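Local coordinates for protein endosialidase (Enterobacteria phage phi92, PDB 4HIZ) that cleaves alpha-2,8- and alpha-2,9-linked sialic acid polymers, acting as a trimeric phage endosialidase with a catalytic beta-propeller, at residues I162-L167 / R171-E176; P277-S282 / L287-T292. One frame throughout, in Å; residues are numbered along the deposited sequence.

Overall arrangement
Contact 1 precedes contact 2 along the chain, and their centres lie about 9 Å apart within the catalytic beta-propeller. Contact 1 pairs strands 157-166 and 172-181, the second and third strands of a four-stranded antiparallel sheet; contact 2 lies where the chain leaves an edge strand of that sheet, 272-275, and enters strand 291-297, the first of the next sheet. Contact 1 thus lies within a blade, and contact 2 on the connection to the next, packed against it. Direct contacts join them: E163 OE2 and T292 OG1 are 2.6 Å apart, and R165 NH1 and T290 O 2.8 Å, both consistent with hydrogen bonds. E176 of contact 1 belongs to one of the glycan pockets.

Contact 1 of 2, residues I162-L167 / R171-E176; sequences IETRYL and RLKKAE. With FRU (beta-D-fructofuranose), chain G.
A beta hairpin of the propeller blade pairs strands 157-166 and 172-181, whose short segments run antiparallel at 161°. I162 N meets E176 O at 2.8 Å; T164 N gives K174 O a nearly straight bond (172°). A classic beta bulge follows: T164 O takes K173 N at 2.8 Å and K174 N only weakly, shifting the register by one before R165 meets L172. The Y166 ring and K173 chain cross obliquely, Y166 OH 3.5 Å from K173 CD.

On the face bearing E163 and R165, L172 CD1 lies 3.5 Å from E163 CB, while L172 CB sits above the R165 guanidinium, offset toward its rim. R165 bends at chi3 (67°), and its NH2 reaches E163 OE1 within the guanidinium plane but from above the carboxylate plane, a salt bridge of 2.8 Å. M170 O takes R165 NE, and T292 OG1 bonds E163 OE2.

On the face of I162, T164, K174 and E176, the E176 carboxylate lines a glycan pocket. E176 OE1 accepts fructose O4 and OE2 accepts O3 at 2.6 Å; Y146 and D138 also bind this sugar. A water donates to E176 OE1 and I162 O and accepts from T164 OG1; W178 NE1 also bonds OE1.

Contact 2 of 2, residues P277-S282 / L287-T292; sequences PDVAYS and LCVTET
A280 O accepts V289 N at 2.9 Å. The bond is nearly straight at the hydrogen (164°), yet V289 N stands 49° above the carbonyl plane of A280, off any lone-pair direction. C288 CA adds a longer CA-H...O contact to the same oxygen.

Further along, the C288 thiol turns back to the first segment: with SG anti to the backbone N (chi1 -171°), the sulfur accepts S282 N at 3.6 Å. It also meets the Y281 ring obliquely, 4.7 Å from the centroid, with Y281 CD1 as the ring atom approached. I314 touches both C288 and Y281 from a neighbouring loop, while R171 makes a cation-pi contact with the same tyrosine.

Toward strand 291-297 the packing becomes aliphatic. V279 CG1 points between two partners, 4.0 Å from V289 CG1 and 3.9 Å from T292 CG2; the side chains of V279 and T292 meet at about a right angle. L172 touches both valines, placing this cluster against the preceding sheet. Nearer the start of both segments, L287 crosses D278 at a slant, its CD2 4.0 Å from D278 OD2.

With strand 272-275 behind it, the irregular chain of 277-282, bonded back to the residues that lead into strand 291-297, is an inter-blade connection of a beta-propeller, carrying the chain from the last strand of one sheet to the first of the next.

Contact 1 of 2, residues I162-L167 / R171-E176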
loop_
_atom_site.group_PDB
_atom_site.type_symbol
_atom_site.label_atom_id
_atom_site.label_comp_id
_atom_site.label_asym_id
_atom_site.label_seq_id
_atom_site.Cartn_x
_atom_site.Cartn_y
_atom_site.Cartn_z
ATOM N N ILE A 162 29.309 12.976 0.955
ATOM C CA ILE A 162 29.046 11.556 0.848
ATOM C C ILE A 162 30.310 10.825 1.246
ATOM O O ILE A 162 31.370 10.941 0.601
ATOM C CB ILE A 162 28.627 11.158 -0.572
ATOM C CG1 ILE A 162 27.315 11.867 -0.949
ATOM C CG2 ILE A 162 28.503 9.643 -0.662
ATOM C CD1 ILE A 162 26.108 11.575 0.017
ATOM N N GLU A 163 30.215 10.124 2.359
ATOM C CA GLU A 163 31.350 9.432 2.947
ATOM C C GLU A 163 31.425 8.005 2.444
ATOM O O GLU A 163 30.394 7.367 2.205
ATOM C CB GLU A 163 31.159 9.396 4.463
ATOM C CG GLU A 163 31.266 10.790 5.125
ATOM C CD GLU A 163 31.058 10.752 6.617
ATOM O OE1 GLU A 163 30.496 9.736 7.137
ATOM O OE2 GLU A 163 31.417 11.757 7.276
ATOM N N THR A 164 32.645 7.474 2.352
ATOM C CA THR A 164 32.845 6.058 2.068
ATOM C C THR A 164 33.414 5.440 3.341
ATOM O O THR A 164 34.477 5.883 3.825
ATOM C CB THR A 164 33.837 5.863 0.903
ATOM O OG1 THR A 164 33.268 6.355 -0.302
ATOM C CG2 THR A 164 34.170 4.393 0.696
ATOM N N ARG A 165 32.719 4.456 3.914
ATOM C CA ARG A 165 33.132 3.890 5.210
ATOM C C ARG A 165 33.295 2.383 5.085
ATOM O O ARG A 165 32.620 1.727 4.275
ATOM C CB ARG A 165 32.092 4.216 6.312
ATOM C CG ARG A 165 31.742 5.757 6.327
ATOM C CD ARG A 165 30.995 6.210 7.616
ATOM N NE ARG A 165 31.868 6.111 8.791
ATOM C CZ ARG A 165 32.351 7.160 9.468
ATOM N NH1 ARG A 165 33.149 6.957 10.522
ATOM N NH2 ARG A 165 32.008 8.409 9.126
ATOM N N TYR A 166 34.171 1.820 5.916
ATOM C CA TYR A 166 34.396 0.382 5.889
ATOM C C TYR A 166 33.242 -0.383 6.527
ATOM O O TYR A 166 32.757 -0.044 7.606
ATOM C CB TYR A 166 35.718 0.063 6.626
ATOM C CG TYR A 166 36.945 0.474 5.843
ATOM C CD1 TYR A 166 37.368 -0.285 4.760
ATOM C CD2 TYR A 166 37.698 1.596 6.206
ATOM C CE1 TYR A 166 38.491 0.066 4.033
ATOM C CE2 TYR A 166 38.848 1.953 5.481
ATOM C CZ TYR A 166 39.214 1.180 4.397
ATOM O OH TYR A 166 40.326 1.473 3.653
ATOM N N LEU A 167 32.853 -1.465 5.880
ATOM C CA LEU A 167 31.844 -2.354 6.466
ATOM C C LEU A 167 32.311 -2.962 7.796
ATOM O O LEU A 167 31.498 -3.187 8.706
ATOM C CB LEU A 167 31.498 -3.456 5.464
ATOM C CG LEU A 167 30.737 -2.975 4.217
ATOM C CD1 LEU A 167 30.812 -3.989 3.091
ATOM C CD2 LEU A 167 29.288 -2.755 4.595
ATOM N N ARG A 171 35.054 2.772 9.979
ATOM C CA ARG A 171 35.971 3.902 9.823
ATOM C C ARG A 171 35.783 4.613 8.494
ATOM O O ARG A 171 35.419 4.008 7.480
ATOM C CB ARG A 171 37.442 3.465 10.009
ATOM C CG ARG A 171 37.691 3.094 11.443
ATOM C CD ARG A 171 39.112 2.632 11.682
ATOM N NE ARG A 171 39.253 2.156 13.049
ATOM C CZ ARG A 171 40.324 1.490 13.461
ATOM N NH1 ARG A 171 41.268 1.202 12.586
ATOM N NH2 ARG A 171 40.429 1.067 14.715
ATOM N N LEU A 172 36.086 5.902 8.505
ATOM C CA LEU A 172 35.914 6.719 7.312
ATOM C C LEU A 172 37.114 6.504 6.368
ATOM O O LEU A 172 38.266 6.864 6.720
ATOM C CB LEU A 172 35.808 8.190 7.727
ATOM C CG LEU A 172 35.615 9.195 6.579
ATOM C CD1 LEU A 172 34.350 8.869 5.767
ATOM C CD2 LEU A 172 35.538 10.607 7.136
ATOM N N LYS A 173 36.894 5.883 5.209
ATOM C CA LYS A 173 37.963 5.694 4.226
ATOM C C LYS A 173 38.263 6.979 3.463
ATOM O O LYS A 173 39.431 7.363 3.345
ATOM C CB LYS A 173 37.627 4.576 3.249
ATOM C CG LYS A 173 38.684 4.344 2.168
ATOM C CD LYS A 173 38.293 3.154 1.304
ATOM C CE LYS A 173 39.402 2.749 0.341
ATOM N NZ LYS A 173 39.432 3.652 -0.825
ATOM N N LYS A 174 37.234 7.638 2.934
ATOM C CA LYS A 174 37.426 8.937 2.301
ATOM C C LYS A 174 36.077 9.627 2.276
ATOM O O LYS A 174 35.054 9.012 2.566
ATOM C CB LYS A 174 37.939 8.783 0.867
ATOM C CG LYS A 174 36.943 8.055 -0.046
ATOM C CD LYS A 174 37.579 7.683 -1.397
ATOM C CE LYS A 174 37.695 8.870 -2.323
ATOM N NZ LYS A 174 38.734 8.630 -3.403
ATOM N N ALA A 175 36.066 10.907 1.932
ATOM C CA ALA A 175 34.808 11.639 1.844
ATOM C C ALA A 175 34.817 12.485 0.593
ATOM O O ALA A 175 35.885 12.998 0.176
ATOM C CB ALA A 175 34.608 12.518 3.090
ATOM N N GLU A 176 33.636 12.643 -0.002
ATOM C CA GLU A 176 33.518 13.388 -1.255
ATOM C C GLU A 176 32.448 14.420 -1.112
ATOM O O GLU A 176 31.413 14.154 -0.493
ATOM C CB GLU A 176 33.171 12.464 -2.430
ATOM C CG GLU A 176 34.304 11.475 -2.765
ATOM C CD GLU A 176 33.830 10.285 -3.614
ATOM O OE1 GLU A 176 32.658 9.836 -3.487
ATOM O OE2 GLU A 176 34.661 9.798 -4.415
HETATM C C1 FRU G . 35.362 4.968 -6.958
HETATM C C2 FRU G . 34.436 6.099 -6.898
HETATM C C3 FRU G . 33.946 6.685 -5.681
HETATM C C4 FRU G . 32.904 7.627 -6.138
HETATM C C5 FRU G . 32.391 6.934 -7.366
HETATM C C6 FRU G . 31.603 7.799 -8.339
HETATM O O1 FRU G . 34.459 3.895 -6.772
HETATM O O2 FRU G . 35.449 7.165 -7.144
HETATM O O3 FRU G . 34.919 7.200 -4.738
HETATM O O4 FRU G . 31.876 7.781 -5.108
HETATM O O5 FRU G . 33.549 6.363 -8.018
HETATM O O6 FRU G . 32.468 8.681 -8.982
HETATM O O HOH W 1 32.686 9.023 -0.821
#

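Contact 2 of 2, residues P277-S282 / L287-T292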
loop_
_atom_site.group_PDB
_atom_site.type_symbol
_atom_site.label_atom_id
_atom_site.label_comp_id
_atom_site.label_asym_id
_atom_site.label_seq_id
_atom_site.Cartn_x
_atom_site.Cartn_y
_atom_site.Cartn_z
ATOM N N PRO A 277 40.440 16.337 0.595
ATOM C CA PRO A 277 41.704 15.800 1.116
ATOM C C PRO A 277 41.758 15.712 2.622
ATOM O O PRO A 277 41.363 16.647 3.310
ATOM C CB PRO A 277 42.735 16.818 0.626
ATOM C CG PRO A 277 42.159 17.384 -0.616
ATOM C CD PRO A 277 40.646 17.449 -0.352
ATOM N N ASP A 278 42.240 14.566 3.105
ATOM C CA ASP A 278 42.463 14.293 4.537
ATOM C C ASP A 278 41.195 14.180 5.380
ATOM O O ASP A 278 41.283 14.146 6.611
ATOM C CB ASP A 278 43.420 15.311 5.178
ATOM C CG ASP A 278 44.860 15.153 4.702
ATOM O OD1 ASP A 278 45.302 14.012 4.415
ATOM O OD2 ASP A 278 45.552 16.190 4.628
ATOM N N VAL A 279 40.020 14.111 4.744
ATOM C CA VAL A 279 38.800 13.878 5.514
ATOM C C VAL A 279 38.599 12.369 5.561
ATOM O O VAL A 279 38.030 11.781 4.651
ATOM C CB VAL A 279 37.618 14.612 4.896
ATOM C CG1 VAL A 279 36.341 14.345 5.739
ATOM C CG2 VAL A 279 37.956 16.109 4.843
ATOM N N ALA A 280 39.147 11.746 6.603
ATOM C CA ALA A 280 39.259 10.284 6.671
ATOM C C ALA A 280 39.736 9.910 8.060
ATOM O O ALA A 280 40.256 10.755 8.788
ATOM C CB ALA A 280 40.271 9.765 5.637
ATOM N N TYR A 281 39.533 8.652 8.436
ATOM C CA TYR A 281 40.171 8.136 9.645
ATOM C C TYR A 281 41.687 8.325 9.543
ATOM O O TYR A 281 42.264 8.150 8.470
ATOM C CB TYR A 281 39.881 6.656 9.773
ATOM C CG TYR A 281 40.469 6.072 11.033
ATOM C CD1 TYR A 281 39.782 6.176 12.230
ATOM C CD2 TYR A 281 41.716 5.441 11.025
ATOM C CE1 TYR A 281 40.299 5.634 13.411
ATOM C CE2 TYR A 281 42.242 4.907 12.193
ATOM C CZ TYR A 281 41.524 5.011 13.375
ATOM O OH TYR A 281 42.027 4.478 14.542
ATOM N N SER A 282 42.299 8.658 10.679
ATOM C CA SER A 282 43.764 8.753 10.768
ATOM C C SER A 282 44.138 8.549 12.235
ATOM O O SER A 282 43.365 8.885 13.136
ATOM C CB SER A 282 44.215 10.127 10.284
ATOM O OG SER A 282 45.640 10.232 10.482
ATOM N N LEU A 287 44.365 15.178 11.915
ATOM C CA LEU A 287 43.771 14.903 10.608
ATOM C C LEU A 287 42.512 14.080 10.742
ATOM O O LEU A 287 41.616 14.195 9.887
ATOM C CB LEU A 287 44.743 14.118 9.737
ATOM C CG LEU A 287 45.999 14.893 9.386
ATOM C CD1 LEU A 287 46.934 14.009 8.553
ATOM C CD2 LEU A 287 45.587 16.134 8.634
ATOM N N CYS A 288 42.455 13.217 11.751
ATOM C CA CYS A 288 41.344 12.236 11.866
ATOM C C CYS A 288 39.962 12.906 11.779
ATOM O O CYS A 288 39.692 13.911 12.449
ATOM C CB CYS A 288 41.448 11.424 13.196
ATOM S SG CYS A 288 40.271 10.039 13.292
ATOM N N VAL A 289 39.090 12.347 10.941
ATOM C CA VAL A 289 37.668 12.735 10.982
ATOM C C VAL A 289 36.847 11.496 11.276
ATOM O O VAL A 289 36.956 10.472 10.597
ATOM C CB VAL A 289 37.215 13.387 9.656
ATOM C CG1 VAL A 289 35.658 13.708 9.661
ATOM C CG2 VAL A 289 37.999 14.684 9.413
ATOM N N THR A 290 36.042 11.588 12.317
ATOM C CA THR A 290 35.162 10.472 12.677
ATOM C C THR A 290 33.889 10.592 11.849
ATOM O O THR A 290 33.448 9.623 11.224
ATOM C CB THR A 290 34.836 10.518 14.164
ATOM O OG1 THR A 290 36.048 10.340 14.903
ATOM C CG2 THR A 290 33.899 9.377 14.569
ATOM N N GLU A 291 33.309 11.783 11.855
ATOM C CA GLU A 291 32.074 12.048 11.098
ATOM C C GLU A 291 32.050 13.467 10.630
ATOM O O GLU A 291 32.477 14.363 11.361
ATOM C CB GLU A 291 30.784 11.838 11.948
ATOM C CG GLU A 291 30.475 10.389 12.277
ATOM C CD GLU A 291 29.348 10.226 13.294
ATOM O OE1 GLU A 291 29.081 11.175 14.045
ATOM O OE2 GLU A 291 28.704 9.162 13.343
ATOM N N THR A 292 31.550 13.674 9.410
ATOM C CA THR A 292 31.052 14.982 8.975
ATOM C C THR A 292 29.538 15.013 9.232
ATOM O O THR A 292 28.839 13.985 9.066
ATOM C CB THR A 292 31.351 15.268 7.488
ATOM O OG1 THR A 292 30.810 14.252 6.639
ATOM C CG2 THR A 292 32.902 15.324 7.228
#